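Local coordinates for protein arsenate reductase (ArsC) (PDB 1Y1L) that probably reduces arsenate to arsenite in arsenical resistance, using the fold of the low molecular weight tyrosine phosphatases, at residues A[2-7]-A[92-97]; A[10-15]-A[112-117]; A[73-76]-A[82-85]; A[76-81]-A[96-101]. All blocks are in the same frame, centred on the assembly; numbering follows the deposited sequence.

Contact 1 of 4, residues A[2-7]-A[92-97]. With CD (cadmium ion), chain H.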
loop_
_atom_site.group_PDB
_atom_site.type_symbol
_atom_site.label_atom_id
_atom_site.label_comp_id
_atom_site.label_asym_id
_atom_site.label_seq_id
_atom_site.Cartn_x
_atom_site.Cartn_y
_atom_site.Cartn_z
ATOM N N VAL A 2 2.975 -10.679 -18.580
ATOM C CA VAL A 2 2.289 -10.358 -17.321
ATOM C C VAL A 2 2.663 -11.416 -16.266
ATOM O O VAL A 2 3.145 -12.489 -16.627
ATOM C CB VAL A 2 0.753 -10.317 -17.561
ATOM C CG1 VAL A 2 0.309 -11.590 -18.227
ATOM C CG2 VAL A 2 -0.000 -10.108 -16.285
ATOM N N LEU A 3 2.546 -11.084 -14.979
ATOM C CA LEU A 3 2.860 -12.036 -13.908
ATOM C C LEU A 3 1.654 -12.191 -13.003
ATOM O O LEU A 3 1.158 -11.214 -12.437
ATOM C CB LEU A 3 4.050 -11.581 -13.057
ATOM C CG LEU A 3 4.862 -12.650 -12.307
ATOM C CD1 LEU A 3 5.883 -12.010 -11.391
ATOM C CD2 LEU A 3 3.977 -13.524 -11.490
ATOM N N PHE A 4 1.176 -13.427 -12.887
ATOM C CA PHE A 4 0.042 -13.735 -12.024
ATOM C C PHE A 4 0.604 -14.287 -10.719
ATOM O O PHE A 4 1.227 -15.356 -10.700
ATOM C CB PHE A 4 -0.855 -14.765 -12.682
ATOM C CG PHE A 4 -1.489 -14.292 -13.947
ATOM C CD1 PHE A 4 -0.869 -14.507 -15.172
ATOM C CD2 PHE A 4 -2.722 -13.672 -13.919
ATOM C CE1 PHE A 4 -1.478 -14.109 -16.364
ATOM C CE2 PHE A 4 -3.345 -13.267 -15.102
ATOM C CZ PHE A 4 -2.724 -13.487 -16.328
ATOM N N VAL A 5 0.453 -13.529 -9.641
ATOM C CA VAL A 5 0.964 -13.986 -8.366
ATOM C C VAL A 5 -0.116 -14.059 -7.305
ATOM O O VAL A 5 -1.009 -13.220 -7.246
ATOM C CB VAL A 5 2.185 -13.133 -7.898
ATOM C CG1 VAL A 5 2.137 -11.764 -8.518
ATOM C CG2 VAL A 5 2.242 -13.019 -6.379
ATOM N N CYS A 6 -0.101 -15.157 -6.567
ATOM C CA CYS A 6 -1.033 -15.367 -5.473
ATOM C C CYS A 6 -0.163 -15.803 -4.290
ATOM O O CYS A 6 1.070 -15.706 -4.348
ATOM C CB CYS A 6 -2.104 -16.411 -5.821
ATOM S SG CYS A 6 -1.641 -18.114 -5.401
ATOM N N ILE A 7 -0.783 -16.227 -3.198
ATOM C CA ILE A 7 -0.007 -16.630 -2.042
ATOM C C ILE A 7 0.788 -17.896 -2.299
ATOM O O ILE A 7 1.943 -17.848 -2.685
ATOM C CB ILE A 7 -0.887 -16.870 -0.807
ATOM C CG1 ILE A 7 -1.624 -15.598 -0.400
ATOM C CG2 ILE A 7 -0.040 -17.388 0.341
ATOM C CD1 ILE A 7 -2.599 -15.825 0.730
ATOM N N THR A 92 -2.343 -4.928 -10.630
ATOM C CA THR A 92 -3.779 -4.918 -10.342
ATOM C C THR A 92 -4.101 -5.922 -9.227
ATOM O O THR A 92 -3.212 -6.627 -8.729
ATOM C CB THR A 92 -4.618 -5.305 -11.573
ATOM O OG1 THR A 92 -4.042 -4.749 -12.760
ATOM C CG2 THR A 92 -6.024 -4.765 -11.439
ATOM N N ARG A 93 -5.373 -5.995 -8.845
ATOM C CA ARG A 93 -5.806 -6.907 -7.792
ATOM C C ARG A 93 -7.106 -7.611 -8.146
ATOM O O ARG A 93 -8.108 -6.963 -8.445
ATOM C CB ARG A 93 -5.982 -6.137 -6.491
ATOM C CG ARG A 93 -4.701 -5.485 -6.004
ATOM C CD ARG A 93 -4.943 -4.644 -4.772
ATOM N NE ARG A 93 -3.708 -4.077 -4.236
ATOM C CZ ARG A 93 -3.618 -2.872 -3.671
ATOM N NH1 ARG A 93 -2.445 -2.448 -3.211
ATOM N NH2 ARG A 93 -4.690 -2.084 -3.574
ATOM N N TRP A 94 -7.084 -8.940 -8.140
ATOM C CA TRP A 94 -8.282 -9.704 -8.449
ATOM C C TRP A 94 -8.717 -10.463 -7.225
ATOM O O TRP A 94 -7.979 -11.304 -6.726
ATOM C CB TRP A 94 -8.017 -10.712 -9.556
ATOM C CG TRP A 94 -7.776 -10.109 -10.878
ATOM C CD1 TRP A 94 -7.790 -8.786 -11.194
ATOM C CD2 TRP A 94 -7.437 -10.808 -12.080
ATOM N NE1 TRP A 94 -7.469 -8.617 -12.514
ATOM C CE2 TRP A 94 -7.243 -9.843 -13.080
ATOM C CE3 TRP A 94 -7.273 -12.161 -12.401
ATOM C CZ2 TRP A 94 -6.889 -10.179 -14.379
ATOM C CZ3 TRP A 94 -6.923 -12.496 -13.686
ATOM C CH2 TRP A 94 -6.733 -11.509 -14.662
ATOM N N HIS A 95 -9.902 -10.155 -6.724
ATOM C CA HIS A 95 -10.412 -10.869 -5.566
ATOM C C HIS A 95 -11.093 -12.140 -6.079
ATOM O O HIS A 95 -12.182 -12.097 -6.657
ATOM C CB HIS A 95 -11.372 -9.977 -4.789
ATOM C CG HIS A 95 -10.746 -8.703 -4.309
ATOM N ND1 HIS A 95 -9.784 -8.670 -3.321
ATOM C CD2 HIS A 95 -10.943 -7.416 -4.682
ATOM C CE1 HIS A 95 -9.420 -7.419 -3.101
ATOM N NE2 HIS A 95 -10.109 -6.637 -3.914
ATOM N N ILE A 96 -10.400 -13.263 -5.928
ATOM C CA ILE A 96 -10.894 -14.546 -6.395
ATOM C C ILE A 96 -10.930 -15.593 -5.286
ATOM O O ILE A 96 -9.938 -15.825 -4.584
ATOM C CB ILE A 96 -10.025 -15.064 -7.553
ATOM C CG1 ILE A 96 -10.055 -14.060 -8.710
ATOM C CG2 ILE A 96 -10.515 -16.418 -8.017
ATOM C CD1 ILE A 96 -9.164 -14.420 -9.871
ATOM N N GLU A 97 -12.092 -16.227 -5.159
ATOM C CA GLU A 97 -12.351 -17.271 -4.170
ATOM C C GLU A 97 -11.274 -18.326 -4.203
ATOM O O GLU A 97 -10.927 -18.826 -5.261
ATOM C CB GLU A 97 -13.706 -17.913 -4.467
ATOM C CG GLU A 97 -14.043 -19.156 -3.660
ATOM C CD GLU A 97 -15.457 -19.646 -3.920
ATOM O OE1 GLU A 97 -16.083 -20.172 -2.977
ATOM O OE2 GLU A 97 -15.943 -19.503 -5.061
HETATM CD CD CD H . -9.555 -4.869 -2.407
#
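The ring of Phe-4 takes Trp-94 at its edge, where indole CH2 lies close to the phenyl plane, and has Val-2 CG2 over one face, shifted toward the rim. Phe-4 CE2 makes the touch, 3.8 Å from Trp-94 CH2 and 3.9 Å from Trp-94 CZ3, so a single corner of the phenyl ring meets the outer end of the six-membered ring. With the planes turned 60° and the centroids of the Phe-4 ring and the Trp-94 six-membered ring 5.9 Å apart, the pair is oblique, neither a stack nor a T.

Strands 2-6 and 91-95 are not neighbours in the parallel sheet. Strand 73-77 runs between them, and the two rings meet across it on the face covered by helices 12-21 and 106-121; Phe-20 packs on Phe-4, and Arg-117 makes a cation-pi contact with Trp-94.

One residue further along, on the other side of the strand, His-95 behaves quite differently. Its NE2 binds a cadmium ion at 2.4 Å, which Asp-88 of the second subunit also binds, while ND1 hydrogen-bonds to Glu-78 O. The imidazole is thus held at both nitrogens, and the metal links two copies of the protein.

Between the strands themselves no hydrogen bond passes. The join is apolar and buried, a meeting of two rings, whereas the neighbouring His-95 spends its two nitrogens on the metal and on a backbone carbonyl.

Contact 2 of 4, residues A[10-15]-A[112-117]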
loop_
_atom_site.group_PDB
_atom_site.type_symbol
_atom_site.label_atom_id
_atom_site.label_comp_id
_atom_site.label_asym_id
_atom_site.label_seq_id
_atom_site.Cartn_x
_atom_site.Cartn_y
_atom_site.Cartn_z
ATOM N N THR A 10 -0.484 -22.533 -6.429
ATOM C CA THR A 10 -0.722 -23.935 -6.725
ATOM C C THR A 10 -1.899 -24.121 -7.682
ATOM O O THR A 10 -1.914 -25.058 -8.479
ATOM C CB THR A 10 -0.976 -24.714 -5.415
ATOM O OG1 THR A 10 0.181 -24.657 -4.568
ATOM C CG2 THR A 10 -1.275 -26.147 -5.698
ATOM N N ALA A 11 -2.859 -23.200 -7.631
ATOM C CA ALA A 11 -4.044 -23.281 -8.473
ATOM C C ALA A 11 -4.323 -22.054 -9.343
ATOM O O ALA A 11 -3.962 -22.031 -10.521
ATOM C CB ALA A 11 -5.257 -23.590 -7.617
ATOM N N ARG A 12 -5.027 -21.075 -8.772
ATOM C CA ARG A 12 -5.401 -19.843 -9.471
ATOM C C ARG A 12 -4.262 -19.209 -10.263
ATOM O O ARG A 12 -4.413 -18.867 -11.433
ATOM C CB ARG A 12 -5.961 -18.825 -8.477
ATOM C CG ARG A 12 -7.010 -19.405 -7.572
ATOM C CD ARG A 12 -7.986 -18.370 -7.055
ATOM N NE ARG A 12 -7.435 -17.482 -6.034
ATOM C CZ ARG A 12 -6.842 -17.876 -4.909
ATOM N NH1 ARG A 12 -6.394 -16.974 -4.044
ATOM N NH2 ARG A 12 -6.658 -19.164 -4.657
ATOM N N SER A 13 -3.132 -19.025 -9.604
ATOM C CA SER A 13 -1.972 -18.432 -10.230
ATOM C C SER A 13 -1.727 -19.167 -11.520
ATOM O O SER A 13 -1.679 -18.583 -12.600
ATOM C CB SER A 13 -0.778 -18.626 -9.307
ATOM O OG SER A 13 -1.189 -18.526 -7.950
ATOM N N VAL A 14 -1.658 -20.476 -11.389
ATOM C CA VAL A 14 -1.413 -21.348 -12.514
ATOM C C VAL A 14 -2.534 -21.351 -13.544
ATOM O O VAL A 14 -2.276 -21.540 -14.721
ATOM C CB VAL A 14 -1.186 -22.785 -12.040
ATOM C CG1 VAL A 14 -0.794 -23.659 -13.216
ATOM C CG2 VAL A 14 -0.129 -22.819 -10.933
ATOM N N MET A 15 -3.776 -21.228 -13.099
ATOM C CA MET A 15 -4.889 -21.233 -14.033
ATOM C C MET A 15 -4.830 -20.020 -14.940
ATOM O O MET A 15 -4.863 -20.158 -16.164
ATOM C CB MET A 15 -6.243 -21.263 -13.307
ATOM C CG MET A 15 -6.586 -22.589 -12.629
ATOM S SD MET A 15 -8.156 -22.548 -11.712
ATOM C CE MET A 15 -8.780 -24.192 -11.963
ATOM N N ALA A 112 -13.624 -20.537 -14.274
ATOM C CA ALA A 112 -14.432 -19.697 -15.134
ATOM C C ALA A 112 -14.232 -18.225 -14.863
ATOM O O ALA A 112 -14.106 -17.453 -15.809
ATOM C CB ALA A 112 -15.886 -20.052 -15.008
ATOM N N GLU A 113 -14.246 -17.821 -13.591
ATOM C CA GLU A 113 -14.062 -16.413 -13.237
ATOM C C GLU A 113 -12.737 -15.914 -13.733
ATOM O O GLU A 113 -12.644 -14.827 -14.282
ATOM C CB GLU A 113 -14.127 -16.205 -11.737
ATOM C CG GLU A 113 -15.531 -16.124 -11.198
ATOM C CD GLU A 113 -15.586 -15.420 -9.858
ATOM O OE1 GLU A 113 -15.195 -14.229 -9.799
ATOM O OE2 GLU A 113 -16.021 -16.054 -8.869
ATOM N N ILE A 114 -11.697 -16.689 -13.471
ATOM C CA ILE A 114 -10.366 -16.343 -13.927
ATOM C C ILE A 114 -10.376 -16.172 -15.448
ATOM O O ILE A 114 -9.728 -15.282 -15.981
ATOM C CB ILE A 114 -9.375 -17.444 -13.548
ATOM C CG1 ILE A 114 -9.293 -17.571 -12.029
ATOM C CG2 ILE A 114 -8.005 -17.141 -14.124
ATOM C CD1 ILE A 114 -8.257 -18.572 -11.569
ATOM N N GLU A 115 -11.133 -17.032 -16.126
ATOM C CA GLU A 115 -11.255 -17.023 -17.580
ATOM C C GLU A 115 -11.974 -15.783 -18.074
ATOM O O GLU A 115 -11.592 -15.208 -19.080
ATOM C CB GLU A 115 -11.986 -18.282 -18.063
ATOM C CG GLU A 115 -11.902 -18.509 -19.571
ATOM C CD GLU A 115 -12.473 -19.845 -20.014
ATOM O OE1 GLU A 115 -13.511 -20.260 -19.466
ATOM O OE2 GLU A 115 -11.891 -20.481 -20.918
ATOM N N GLU A 116 -13.060 -15.422 -17.405
ATOM C CA GLU A 116 -13.830 -14.241 -17.767
ATOM C C GLU A 116 -12.943 -13.018 -17.596
ATOM O O GLU A 116 -13.045 -12.052 -18.352
ATOM C CB GLU A 116 -15.039 -14.099 -16.845
ATOM C CG GLU A 116 -15.835 -12.819 -17.059
ATOM C CD GLU A 116 -16.363 -12.221 -15.757
ATOM O OE1 GLU A 116 -17.403 -12.692 -15.257
ATOM O OE2 GLU A 116 -15.742 -11.273 -15.226
ATOM N N ARG A 117 -12.109 -13.055 -16.565
ATOM C CA ARG A 117 -11.215 -11.953 -16.266
ATOM C C ARG A 117 -10.017 -11.918 -17.193
ATOM O O ARG A 117 -9.597 -10.840 -17.604
ATOM C CB ARG A 117 -10.779 -11.984 -14.794
ATOM C CG ARG A 117 -11.945 -11.755 -13.832
ATOM C CD ARG A 117 -11.551 -11.766 -12.367
ATOM N NE ARG A 117 -11.219 -10.433 -11.863
ATOM C CZ ARG A 117 -11.512 -9.997 -10.637
ATOM N NH1 ARG A 117 -11.161 -8.774 -10.272
ATOM N NH2 ARG A 117 -12.161 -10.775 -9.776
#
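Ile-114 meets Arg-12 and Met-15 in a buried, apolar helix-to-helix contact, joining the first turn of helix 12-21 to the middle of helix 106-121 beside the parallel sheet. One methyl does the work. Ile-114 CD1 comes within 3.8 Å of Arg-12 CA and 3.9 Å of Arg-12 CB, and it lies 3.8 Å from Met-15 CB. The sulfur is near as well, with Met-15 SD 4.0 Å from Ile-114 CD1, and the Met-15 and Ile-114 side chains cross at about a right angle.

Ile-114 is nearly fully stretched (chi2 -176°), which carries CD1 to the neighbouring helix. Ala-11 sits at the N-cap, and its carbonyl O accepts Met-15 N to close the first turn. Beyond Met-15 lie Val-44 and Leu-47 of helix 42-49.

Only the base of Arg-12 belongs to this interface. Its chain bends at chi3 (-74°), and the guanidinium leads off to a salt bridge from NH1 to Glu-78. Cys-6 to Arg-12 fits the C-X5-R signature of the phosphatase-type P-loop. The aliphatic packing therefore holds the root of the arginine that closes this loop, which probably binds an anion as in related phosphatases.

Contact 3 of 4, residues A[73-76]-A[82-85]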
loop_
_atom_site.group_PDB
_atom_site.type_symbol
_atom_site.label_atom_id
_atom_site.label_comp_id
_atom_site.label_asym_id
_atom_site.label_seq_id
_atom_site.Cartn_x
_atom_site.Cartn_y
_atom_site.Cartn_z
ATOM N N ILE A 73 1.918 -6.790 -13.376
ATOM C CA ILE A 73 1.820 -7.897 -12.445
ATOM C C ILE A 73 0.447 -7.862 -11.787
ATOM O O ILE A 73 0.127 -6.938 -11.051
ATOM C CB ILE A 73 3.007 -7.918 -11.428
ATOM C CG1 ILE A 73 2.782 -8.960 -10.326
ATOM C CG2 ILE A 73 3.272 -6.540 -10.878
ATOM C CD1 ILE A 73 2.005 -8.459 -9.118
ATOM N N VAL A 74 -0.406 -8.794 -12.201
ATOM C CA VAL A 74 -1.754 -8.917 -11.665
ATOM C C VAL A 74 -1.665 -9.768 -10.402
ATOM O O VAL A 74 -1.064 -10.850 -10.421
ATOM C CB VAL A 74 -2.700 -9.565 -12.700
ATOM C CG1 VAL A 74 -1.937 -10.532 -13.564
ATOM C CG2 VAL A 74 -3.847 -10.279 -12.011
ATOM N N THR A 75 -2.218 -9.253 -9.306
ATOM C CA THR A 75 -2.202 -9.953 -8.018
ATOM C C THR A 75 -3.571 -10.548 -7.668
ATOM O O THR A 75 -4.575 -9.832 -7.583
ATOM C CB THR A 75 -1.733 -9.015 -6.872
ATOM O OG1 THR A 75 -0.328 -8.776 -6.988
ATOM C CG2 THR A 75 -2.005 -9.633 -5.514
ATOM N N VAL A 76 -3.616 -11.868 -7.517
ATOM C CA VAL A 76 -4.858 -12.542 -7.161
ATOM C C VAL A 76 -4.983 -12.520 -5.639
ATOM O O VAL A 76 -4.374 -13.341 -4.935
ATOM C CB VAL A 76 -4.899 -13.996 -7.687
ATOM C CG1 VAL A 76 -6.130 -14.697 -7.181
ATOM C CG2 VAL A 76 -4.927 -13.998 -9.198
ATOM N N CYS A 82 -4.997 -8.327 0.040
ATOM C CA CYS A 82 -4.209 -8.211 -1.176
ATOM C C CYS A 82 -2.760 -7.940 -0.809
ATOM O O CYS A 82 -2.440 -6.919 -0.195
ATOM C CB CYS A 82 -4.735 -7.062 -2.035
ATOM S SG CYS A 82 -4.375 -7.393 -3.789
ATOM N N VAL A 83 -1.895 -8.884 -1.155
ATOM C CA VAL A 83 -0.473 -8.756 -0.885
ATOM C C VAL A 83 0.146 -7.720 -1.844
ATOM O O VAL A 83 -0.271 -7.600 -3.000
ATOM C CB VAL A 83 0.226 -10.140 -1.009
ATOM C CG1 VAL A 83 -0.029 -10.751 -2.374
ATOM C CG2 VAL A 83 1.709 -10.016 -0.735
ATOM N N VAL A 84 1.067 -6.910 -1.331
ATOM C CA VAL A 84 1.732 -5.899 -2.140
ATOM C C VAL A 84 3.137 -6.398 -2.450
ATOM O O VAL A 84 3.758 -7.088 -1.632
ATOM C CB VAL A 84 1.817 -4.530 -1.410
ATOM C CG1 VAL A 84 2.862 -4.568 -0.290
ATOM C CG2 VAL A 84 2.126 -3.421 -2.406
ATOM N N LEU A 85 3.625 -6.082 -3.646
ATOM C CA LEU A 85 4.961 -6.506 -4.040
ATOM C C LEU A 85 5.893 -5.318 -4.137
ATOM O O LEU A 85 5.443 -4.186 -4.299
ATOM C CB LEU A 85 4.932 -7.270 -5.364
ATOM C CG LEU A 85 4.194 -8.607 -5.346
ATOM C CD1 LEU A 85 2.692 -8.391 -5.540
ATOM C CD2 LEU A 85 4.738 -9.475 -6.455
#
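Ile-73 and Thr-75 turn from strand 73-77, an inner strand of the four-stranded parallel sheet of the low molecular weight phosphatase fold, onto the loop that follows it, and pack against Cys-82, Val-83 and Leu-85. All five are buried. The tips of Ile-73 and Leu-85 meet at Ile-73 CD1 and Leu-85 CD1, 3.6 Å apart. The isoleucine gets there because CG1 lies opposite the backbone N (chi1 171°) and chi2 then turns the terminal methyl toward the loop. Thr-75 CG2 lies against Val-83 O, 3.7 Å away, and near Val-83 CG1. Leu-85 goes on to pack against Val-62 and Leu-67.

The looser side is at Val-84, which turns its side chain away from the strand and is partly exposed, and no hydrogen bond crosses between the segments. Val-83 packs on Ser-81 of the third subunit. Cys-82, though buried, is poorly ordered, and the place of its sulfur beside Thr-75 CG2 is approximate. Even so, the loop is tied back by the disulfide from Cys-82 to Cys-77, consistent with an oxidised arsenate reductase. On the packed side Leu-85 slides past Thr-75 in the opposite direction, with Thr-75 OG1 3.4 Å from Leu-85 CD1.

Contact 4 of 4, residues A[76-81]-A[96-101]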
loop_
_atom_site.group_PDB
_atom_site.type_symbol
_atom_site.label_atom_id
_atom_site.label_comp_id
_atom_site.label_asym_id
_atom_site.label_seq_id
_atom_site.Cartn_x
_atom_site.Cartn_y
_atom_site.Cartn_z
ATOM N N VAL A 76 -3.616 -11.868 -7.517
ATOM C CA VAL A 76 -4.858 -12.542 -7.161
ATOM C C VAL A 76 -4.983 -12.520 -5.639
ATOM O O VAL A 76 -4.374 -13.341 -4.935
ATOM C CB VAL A 76 -4.899 -13.996 -7.687
ATOM C CG1 VAL A 76 -6.130 -14.697 -7.181
ATOM C CG2 VAL A 76 -4.927 -13.998 -9.198
ATOM N N CYS A 77 -5.729 -11.533 -5.145
ATOM C CA CYS A 77 -5.952 -11.336 -3.713
ATOM C C CYS A 77 -7.106 -12.161 -3.120
ATOM O O CYS A 77 -7.961 -12.690 -3.843
ATOM C CB CYS A 77 -6.274 -9.847 -3.436
ATOM S SG CYS A 77 -5.368 -8.770 -4.592
ATOM N N GLU A 78 -7.105 -12.260 -1.791
ATOM C CA GLU A 78 -8.118 -12.993 -1.034
ATOM C C GLU A 78 -9.341 -12.097 -0.814
ATOM O O GLU A 78 -9.440 -11.021 -1.404
ATOM C CB GLU A 78 -7.538 -13.400 0.321
ATOM C CG GLU A 78 -6.238 -14.188 0.251
ATOM C CD GLU A 78 -6.456 -15.686 0.179
ATOM O OE1 GLU A 78 -6.571 -16.218 -0.945
ATOM O OE2 GLU A 78 -6.503 -16.337 1.248
ATOM N N GLU A 79 -10.260 -12.529 0.048
ATOM C CA GLU A 79 -11.465 -11.742 0.337
ATOM C C GLU A 79 -11.130 -10.366 0.924
ATOM O O GLU A 79 -11.873 -9.395 0.718
ATOM C CB GLU A 79 -12.399 -12.487 1.305
ATOM C CG GLU A 79 -13.760 -11.797 1.498
ATOM C CD GLU A 79 -14.553 -12.327 2.690
ATOM O OE1 GLU A 79 -14.852 -11.525 3.605
ATOM O OE2 GLU A 79 -14.888 -13.535 2.710
ATOM N N SER A 80 -10.017 -10.284 1.645
ATOM C CA SER A 80 -9.608 -9.033 2.264
ATOM C C SER A 80 -8.140 -9.020 2.667
ATOM O O SER A 80 -7.798 -8.664 3.799
ATOM C CB SER A 80 -10.501 -8.723 3.475
ATOM O OG SER A 80 -10.595 -9.826 4.369
ATOM N N SER A 81 -7.268 -9.364 1.731
ATOM C CA SER A 81 -5.847 -9.365 2.030
ATOM C C SER A 81 -4.983 -9.426 0.787
ATOM O O SER A 81 -4.342 -10.438 0.494
ATOM C CB SER A 81 -5.502 -10.492 3.003
ATOM O OG SER A 81 -6.125 -11.698 2.617
ATOM N N ILE A 96 -10.400 -13.263 -5.928
ATOM C CA ILE A 96 -10.894 -14.546 -6.395
ATOM C C ILE A 96 -10.930 -15.593 -5.286
ATOM O O ILE A 96 -9.938 -15.825 -4.584
ATOM C CB ILE A 96 -10.025 -15.064 -7.553
ATOM C CG1 ILE A 96 -10.055 -14.060 -8.710
ATOM C CG2 ILE A 96 -10.515 -16.418 -8.017
ATOM C CD1 ILE A 96 -9.164 -14.420 -9.871
ATOM N N GLU A 97 -12.092 -16.227 -5.159
ATOM C CA GLU A 97 -12.351 -17.271 -4.170
ATOM C C GLU A 97 -11.274 -18.326 -4.203
ATOM O O GLU A 97 -10.927 -18.826 -5.261
ATOM C CB GLU A 97 -13.706 -17.913 -4.467
ATOM C CG GLU A 97 -14.043 -19.156 -3.660
ATOM C CD GLU A 97 -15.457 -19.646 -3.920
ATOM O OE1 GLU A 97 -16.083 -20.172 -2.977
ATOM O OE2 GLU A 97 -15.943 -19.503 -5.061
ATOM N N ASN A 98 -10.750 -18.659 -3.037
ATOM C CA ASN A 98 -9.702 -19.657 -2.920
ATOM C C ASN A 98 -10.348 -21.039 -3.034
ATOM O O ASN A 98 -11.070 -21.455 -2.126
ATOM C CB ASN A 98 -9.032 -19.498 -1.563
ATOM C CG ASN A 98 -7.741 -20.236 -1.474
ATOM O OD1 ASN A 98 -7.371 -20.986 -2.378
ATOM N ND2 ASN A 98 -7.020 -20.016 -0.387
ATOM N N PRO A 99 -10.116 -21.764 -4.153
ATOM C CA PRO A 99 -10.710 -23.093 -4.334
ATOM C C PRO A 99 -10.115 -24.180 -3.453
ATOM O O PRO A 99 -10.759 -25.196 -3.207
ATOM C CB PRO A 99 -10.448 -23.374 -5.809
ATOM C CG PRO A 99 -9.129 -22.780 -6.010
ATOM C CD PRO A 99 -9.272 -21.432 -5.317
ATOM N N ALA A 100 -8.901 -23.949 -2.963
ATOM C CA ALA A 100 -8.186 -24.913 -2.121
ATOM C C ALA A 100 -9.011 -25.639 -1.074
ATOM O O ALA A 100 -9.572 -25.024 -0.159
ATOM C CB ALA A 100 -6.991 -24.254 -1.459
ATOM N N GLY A 101 -9.001 -26.966 -1.177
ATOM C CA GLY A 101 -9.733 -27.799 -0.245
ATOM C C GLY A 101 -11.172 -27.998 -0.658
ATOM O O GLY A 101 -11.667 -29.129 -0.699
#
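The end of strand 73-77, with the turn after it, meets the loop leaving strand 91-95 here, at the C-terminal ends of the strands of the parallel sheet, where the phosphatase fold gathers its anion-binding site. Val-76 and Ile-96 supply the apolar part: Val-76 CG1 lies 3.9 Å from Ile-96 CB and 4.1 Å from Ile-96 CD1, the two side chains crossing at a slant. CG1 reaches across because it stands opposite the backbone N (chi1 174°).

Next to it the backbones pair. Ile-96 N donates to Cys-77 O at 3.3 Å, and so carries the sheet ladder one step past strand 91-95. Cys-77 turns its side chain away from this loop, into the disulfide with Cys-82.

Further out, Glu-78 and Asn-98 come near without bonding. Glu-78 OE1 and Asn-98 ND2 are 3.9 Å apart, with the carboxylate and amide planes turned 68° to each other. The glutamate chain folds at chi2 (-90°), bringing the carboxylate back toward the asparagine, and Arg-12 reaches both residues. Glu-35 of the third subunit lies against Asn-98 as well. The Asn-Pro pair probably corresponds to the Asp-Pro loop of related phosphatases. Within it, Asn-98 OD1 receives a weak hydrogen bond from Ala-100 N, at 3.4 Å.

Contacts 1 and 2 lie nearest the centre of the chain and are apolar: ring against ring over one face of the sheet, then methyl against helix. Contact 3 packs aliphatic groups and a threonine on the other side of strand 73-77. All touching residues of these three are buried, whereas contact 4, at the strand ends, has partly exposed Glu-78 and Asn-98 and mixes packing with backbone pairing and charge. Strand 73-77 serves both 3 and 4, which share Val-76 and are joined by the disulfide; the third subunit touches both. Contact 1 shares Ile-96 and Glu-97 with contact 4. Arg-12 reaches both 2 and 4, so polar chemistry collects toward the signature loop.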